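Local coordinates for ribosome-inactivating protein (Lychnis chalcedonica, PDB 2G5X) that belongs to the plant ribosome-inactivating proteins, a family whose fold joins a mixed beta-sheet to a largely helical region, at residues Leu113-Ala126 with Phe152-Ile165. Residues are numbered along the deposited sequence; the frame is centred on the assembly and turned at random.
Sequences LPCASTYTDLQNKA and FTGKNVAKFALISI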
loop_
_atom_site.group_PDB
_atom_site.type_symbol
_atom_site.label_atom_id
_atom_site.label_comp_id
_atom_site.label_asym_id
_atom_site.label_seq_id
_atom_site.Cartn_x
_atom_site.Cartn_y
_atom_site.Cartn_z
ATOM N N LEU A 113 3.974 16.576 3.511
ATOM C CA LEU A 113 2.648 16.235 4.014
ATOM C C LEU A 113 2.569 16.475 5.519
ATOM O O LEU A 113 3.583 16.425 6.221
ATOM C CB LEU A 113 2.326 14.770 3.711
ATOM C CG LEU A 113 2.027 14.424 2.247
ATOM C CD1 LEU A 113 1.947 12.911 2.082
ATOM C CD2 LEU A 113 0.716 15.082 1.828
ATOM N N PRO A 114 1.357 16.740 6.033
ATOM C CA PRO A 114 1.115 16.996 7.456
ATOM C C PRO A 114 1.193 15.781 8.384
ATOM O O PRO A 114 0.606 15.791 9.466
ATOM C CB PRO A 114 -0.269 17.644 7.457
ATOM C CG PRO A 114 -0.951 16.961 6.316
ATOM C CD PRO A 114 0.130 16.960 5.245
ATOM N N CYS A 115 1.904 14.737 7.966
ATOM C CA CYS A 115 2.064 13.549 8.803
ATOM C C CYS A 115 3.228 12.678 8.331
ATOM O O CYS A 115 3.746 12.866 7.228
ATOM C CB CYS A 115 0.767 12.728 8.841
ATOM S SG CYS A 115 0.391 11.761 7.361
ATOM N N ALA A 116 3.643 11.739 9.182
ATOM C CA ALA A 116 4.746 10.832 8.864
ATOM C C ALA A 116 4.251 9.504 8.288
ATOM O O ALA A 116 3.055 9.213 8.310
ATOM C CB ALA A 116 5.590 10.582 10.109
ATOM N N SER A 117 5.189 8.696 7.795
ATOM C CA SER A 117 4.887 7.407 7.171
ATOM C C SER A 117 4.716 6.205 8.100
ATOM O O SER A 117 4.256 5.146 7.669
ATOM C CB SER A 117 5.993 7.065 6.177
ATOM O OG SER A 117 7.189 6.750 6.875
ATOM N N THR A 118 5.102 6.356 9.360
ATOM C CA THR A 118 5.020 5.257 10.320
ATOM C C THR A 118 3.605 4.885 10.737
ATOM O O THR A 118 2.693 5.715 10.712
ATOM C CB THR A 118 5.791 5.594 11.599
ATOM O OG1 THR A 118 5.302 6.832 12.128
ATOM C CG2 THR A 118 7.287 5.717 11.312
ATOM N N TYR A 119 3.426 3.626 11.126
ATOM C CA TYR A 119 2.118 3.174 11.580
ATOM C C TYR A 119 1.740 3.968 12.823
ATOM O O TYR A 119 0.583 4.342 13.002
ATOM C CB TYR A 119 2.137 1.675 11.905
ATOM C CG TYR A 119 1.659 0.790 10.774
ATOM C CD1 TYR A 119 0.436 1.030 10.144
ATOM C CD2 TYR A 119 2.417 -0.299 10.345
ATOM C CE1 TYR A 119 -0.022 0.208 9.115
ATOM C CE2 TYR A 119 1.971 -1.126 9.317
ATOM C CZ TYR A 119 0.752 -0.866 8.707
ATOM O OH TYR A 119 0.310 -1.681 7.686
ATOM N N THR A 120 2.721 4.236 13.680
ATOM C CA THR A 120 2.456 4.988 14.900
ATOM C C THR A 120 1.902 6.389 14.633
ATOM O O THR A 120 0.867 6.763 15.193
ATOM C CB THR A 120 3.724 5.113 15.774
ATOM O OG1 THR A 120 4.794 5.657 14.996
ATOM C CG2 THR A 120 4.128 3.753 16.316
ATOM N N ASP A 121 2.566 7.162 13.776
ATOM C CA ASP A 121 2.085 8.515 13.502
ATOM C C ASP A 121 0.808 8.524 12.665
ATOM O O ASP A 121 -0.059 9.376 12.867
ATOM C CB ASP A 121 3.158 9.363 12.806
ATOM C CG ASP A 121 2.846 10.853 12.863
ATOM O OD1 ASP A 121 2.613 11.367 13.978
ATOM O OD2 ASP A 121 2.829 11.515 11.807
ATOM N N LEU A 122 0.693 7.588 11.725
ATOM C CA LEU A 122 -0.503 7.523 10.893
ATOM C C LEU A 122 -1.747 7.327 11.754
ATOM O O LEU A 122 -2.764 7.988 11.543
ATOM C CB LEU A 122 -0.393 6.388 9.869
ATOM C CG LEU A 122 0.559 6.635 8.693
ATOM C CD1 LEU A 122 0.653 5.374 7.843
ATOM C CD2 LEU A 122 0.056 7.809 7.849
ATOM N N GLN A 123 -1.664 6.425 12.728
ATOM C CA GLN A 123 -2.798 6.171 13.611
ATOM C C GLN A 123 -3.066 7.373 14.521
ATOM O O GLN A 123 -4.222 7.687 14.812
ATOM C CB GLN A 123 -2.555 4.905 14.444
ATOM C CG GLN A 123 -2.452 3.633 13.601
ATOM C CD GLN A 123 -2.031 2.409 14.401
ATOM O OE1 GLN A 123 -2.866 1.628 14.865
ATOM N NE2 GLN A 123 -0.726 2.240 14.569
ATOM N N ASN A 124 -2.006 8.050 14.961
ATOM C CA ASN A 124 -2.172 9.220 15.819
ATOM C C ASN A 124 -2.879 10.354 15.072
ATOM O O ASN A 124 -3.755 11.020 15.624
ATOM C CB ASN A 124 -0.818 9.716 16.343
ATOM C CG ASN A 124 -0.226 8.796 17.403
ATOM O OD1 ASN A 124 -0.950 8.204 18.200
ATOM N ND2 ASN A 124 1.099 8.694 17.427
ATOM N N LYS A 125 -2.506 10.566 13.813
ATOM C CA LYS A 125 -3.120 11.621 13.006
ATOM C C LYS A 125 -4.549 11.280 12.591
ATOM O O LYS A 125 -5.426 12.146 12.592
ATOM C CB LYS A 125 -2.281 11.891 11.748
ATOM C CG LYS A 125 -1.322 13.069 11.865
ATOM C CD LYS A 125 -0.377 12.912 13.033
ATOM C CE LYS A 125 0.545 14.115 13.152
ATOM N NZ LYS A 125 1.451 13.979 14.318
ATOM N N ALA A 126 -4.777 10.022 12.227
ATOM C CA ALA A 126 -6.098 9.573 11.798
ATOM C C ALA A 126 -7.071 9.470 12.966
ATOM O O ALA A 126 -8.286 9.585 12.786
ATOM C CB ALA A 126 -5.984 8.223 11.103
ATOM N N PHE A 152 -4.574 19.725 2.424
ATOM C CA PHE A 152 -4.283 18.539 3.224
ATOM C C PHE A 152 -4.312 18.768 4.733
ATOM O O PHE A 152 -3.745 19.738 5.233
ATOM C CB PHE A 152 -2.899 17.990 2.862
ATOM C CG PHE A 152 -2.758 17.563 1.429
ATOM C CD1 PHE A 152 -1.530 17.676 0.781
ATOM C CD2 PHE A 152 -3.836 17.026 0.731
ATOM C CE1 PHE A 152 -1.378 17.264 -0.538
ATOM C CE2 PHE A 152 -3.693 16.610 -0.589
ATOM C CZ PHE A 152 -2.462 16.727 -1.228
ATOM N N THR A 153 -4.973 17.865 5.451
ATOM C CA THR A 153 -5.017 17.924 6.906
ATOM C C THR A 153 -4.396 16.608 7.363
ATOM O O THR A 153 -4.449 15.611 6.637
ATOM C CB THR A 153 -6.458 18.009 7.464
ATOM O OG1 THR A 153 -7.169 16.805 7.153
ATOM C CG2 THR A 153 -7.192 19.204 6.878
ATOM N N GLY A 154 -3.798 16.603 8.549
ATOM C CA GLY A 154 -3.188 15.385 9.051
ATOM C C GLY A 154 -4.149 14.208 9.062
ATOM O O GLY A 154 -3.795 13.102 8.652
ATOM N N LYS A 155 -5.377 14.445 9.516
ATOM C CA LYS A 155 -6.372 13.382 9.588
ATOM C C LYS A 155 -6.770 12.794 8.236
ATOM O O LYS A 155 -6.752 11.574 8.059
ATOM C CB LYS A 155 -7.629 13.873 10.311
ATOM C CG LYS A 155 -8.683 12.785 10.463
ATOM C CD LYS A 155 -9.975 13.307 11.071
ATOM C CE LYS A 155 -11.035 12.214 11.076
ATOM N NZ LYS A 155 -12.332 12.675 11.645
ATOM N N ASN A 156 -7.134 13.647 7.282
ATOM C CA ASN A 156 -7.541 13.153 5.970
ATOM C C ASN A 156 -6.429 12.367 5.276
ATOM O O ASN A 156 -6.671 11.284 4.739
ATOM C CB ASN A 156 -8.003 14.305 5.073
ATOM C CG ASN A 156 -9.299 14.938 5.552
ATOM O OD1 ASN A 156 -10.143 14.277 6.167
ATOM N ND2 ASN A 156 -9.475 16.222 5.252
ATOM N N VAL A 157 -5.213 12.902 5.292
ATOM C CA VAL A 157 -4.096 12.214 4.658
ATOM C C VAL A 157 -3.786 10.886 5.347
ATOM O O VAL A 157 -3.599 9.864 4.685
ATOM C CB VAL A 157 -2.823 13.091 4.664
ATOM C CG1 VAL A 157 -1.618 12.274 4.204
ATOM C CG2 VAL A 157 -3.023 14.297 3.749
ATOM N N ALA A 158 -3.741 10.903 6.676
ATOM C CA ALA A 158 -3.441 9.692 7.443
ATOM C C ALA A 158 -4.457 8.573 7.222
ATOM O O ALA A 158 -4.086 7.405 7.101
ATOM C CB ALA A 158 -3.353 10.027 8.931
ATOM N N LYS A 159 -5.739 8.927 7.175
ATOM C CA LYS A 159 -6.791 7.937 6.977
ATOM C C LYS A 159 -6.684 7.309 5.593
ATOM O O LYS A 159 -6.772 6.089 5.449
ATOM C CB LYS A 159 -8.161 8.590 7.157
ATOM C CG LYS A 159 -8.496 8.943 8.590
ATOM C CD LYS A 159 -10.003 9.021 8.776
ATOM C CE LYS A 159 -10.706 7.817 8.184
ATOM N NZ LYS A 159 -12.104 7.730 8.695
ATOM N N PHE A 160 -6.487 8.150 4.581
ATOM C CA PHE A 160 -6.348 7.682 3.206
ATOM C C PHE A 160 -5.149 6.736 3.098
ATOM O O PHE A 160 -5.223 5.689 2.456
ATOM C CB PHE A 160 -6.155 8.878 2.262
ATOM C CG PHE A 160 -5.730 8.491 0.872
ATOM C CD1 PHE A 160 -6.584 7.778 0.042
ATOM C CD2 PHE A 160 -4.462 8.823 0.401
ATOM C CE1 PHE A 160 -6.185 7.395 -1.239
ATOM C CE2 PHE A 160 -4.052 8.443 -0.880
ATOM C CZ PHE A 160 -4.916 7.729 -1.699
ATOM N N ALA A 161 -4.044 7.110 3.733
ATOM C CA ALA A 161 -2.830 6.296 3.702
ATOM C C ALA A 161 -3.004 4.932 4.376
ATOM O O ALA A 161 -2.580 3.912 3.842
ATOM C CB ALA A 161 -1.681 7.055 4.361
ATOM N N LEU A 162 -3.626 4.915 5.551
ATOM C CA LEU A 162 -3.828 3.662 6.273
ATOM C C LEU A 162 -4.728 2.688 5.521
ATOM O O LEU A 162 -4.458 1.488 5.489
ATOM C CB LEU A 162 -4.403 3.941 7.663
ATOM C CG LEU A 162 -3.404 4.475 8.689
ATOM C CD1 LEU A 162 -4.142 4.941 9.934
ATOM C CD2 LEU A 162 -2.394 3.387 9.034
ATOM N N ILE A 163 -5.795 3.198 4.912
ATOM C CA ILE A 163 -6.696 2.334 4.162
ATOM C C ILE A 163 -5.953 1.768 2.953
ATOM O O ILE A 163 -6.079 0.583 2.630
ATOM C CB ILE A 163 -7.953 3.098 3.688
ATOM C CG1 ILE A 163 -8.769 3.565 4.900
ATOM C CG2 ILE A 163 -8.806 2.192 2.808
ATOM C CD1 ILE A 163 -9.944 4.480 4.540
ATOM N N SER A 164 -5.166 2.618 2.296
ATOM C CA SER A 164 -4.395 2.196 1.130
ATOM C C SER A 164 -3.352 1.143 1.509
ATOM O O SER A 164 -3.142 0.177 0.777
ATOM C CB SER A 164 -3.702 3.402 0.488
ATOM O OG SER A 164 -4.648 4.292 -0.085
ATOM N N ILE A 165 -2.693 1.330 2.648
ATOM C CA ILE A 165 -1.685 0.375 3.095
ATOM C C ILE A 165 -2.308 -1.006 3.316
ATOM O O ILE A 165 -1.774 -2.021 2.866
ATOM C CB ILE A 165 -1.001 0.871 4.394
ATOM C CG1 ILE A 165 -0.128 2.089 4.072
ATOM C CG2 ILE A 165 -0.168 -0.241 5.019
ATOM C CD1 ILE A 165 0.385 2.826 5.297
#
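The ring of Y119 meets L162 at its edge, where CD2 of L162 lies near the ring plane, 3.8 Å from Y119 CD1; beyond it, CG2 of I165 approaches obliquely. E170, further along helix 154-173, hydrogen-bonds the hydroxyl of Y119, and R130 makes a cation-pi contact with the ring. At the other end, the F152 ring receives CD2 of L113 obliquely, 3.6 Å from F152 CD1. Both residues also touch strands 69-76 and 83-87, packing both helix approaches against the sheet. The ring of P114 rests on the T153-G154 peptide, its CG 3.6 Å from G154 N. Helices 119-126 and 154-165 cross at -127° with their axes 7.8 Å apart. L122 is a knob among A158, A161, L162 and I165, and L162 answers among Y119, L122, Q123 and A126. With CG of L122 anti to its carbonyl carbon (chi1 -74°), CD1 meets I165 CD1 tip to tip at 3.6 Å, while CD2 turns to A161. The backbones come close at A158 and G154: A158 CB lies 3.5 Å from K125 CB, and G154 has no side chain. K125 bends at chi2 (56°) and carries NZ back to D121 OD1, a salt bridge of 2.9 Å on the syn lone pair. Interlocking apolar side chains thus join the helices, with a CA-H...O contact from K155 CA to K125 O (3.4 Å); the salt bridge stays within helix 119-126, while Y119-E170 adds a polar link.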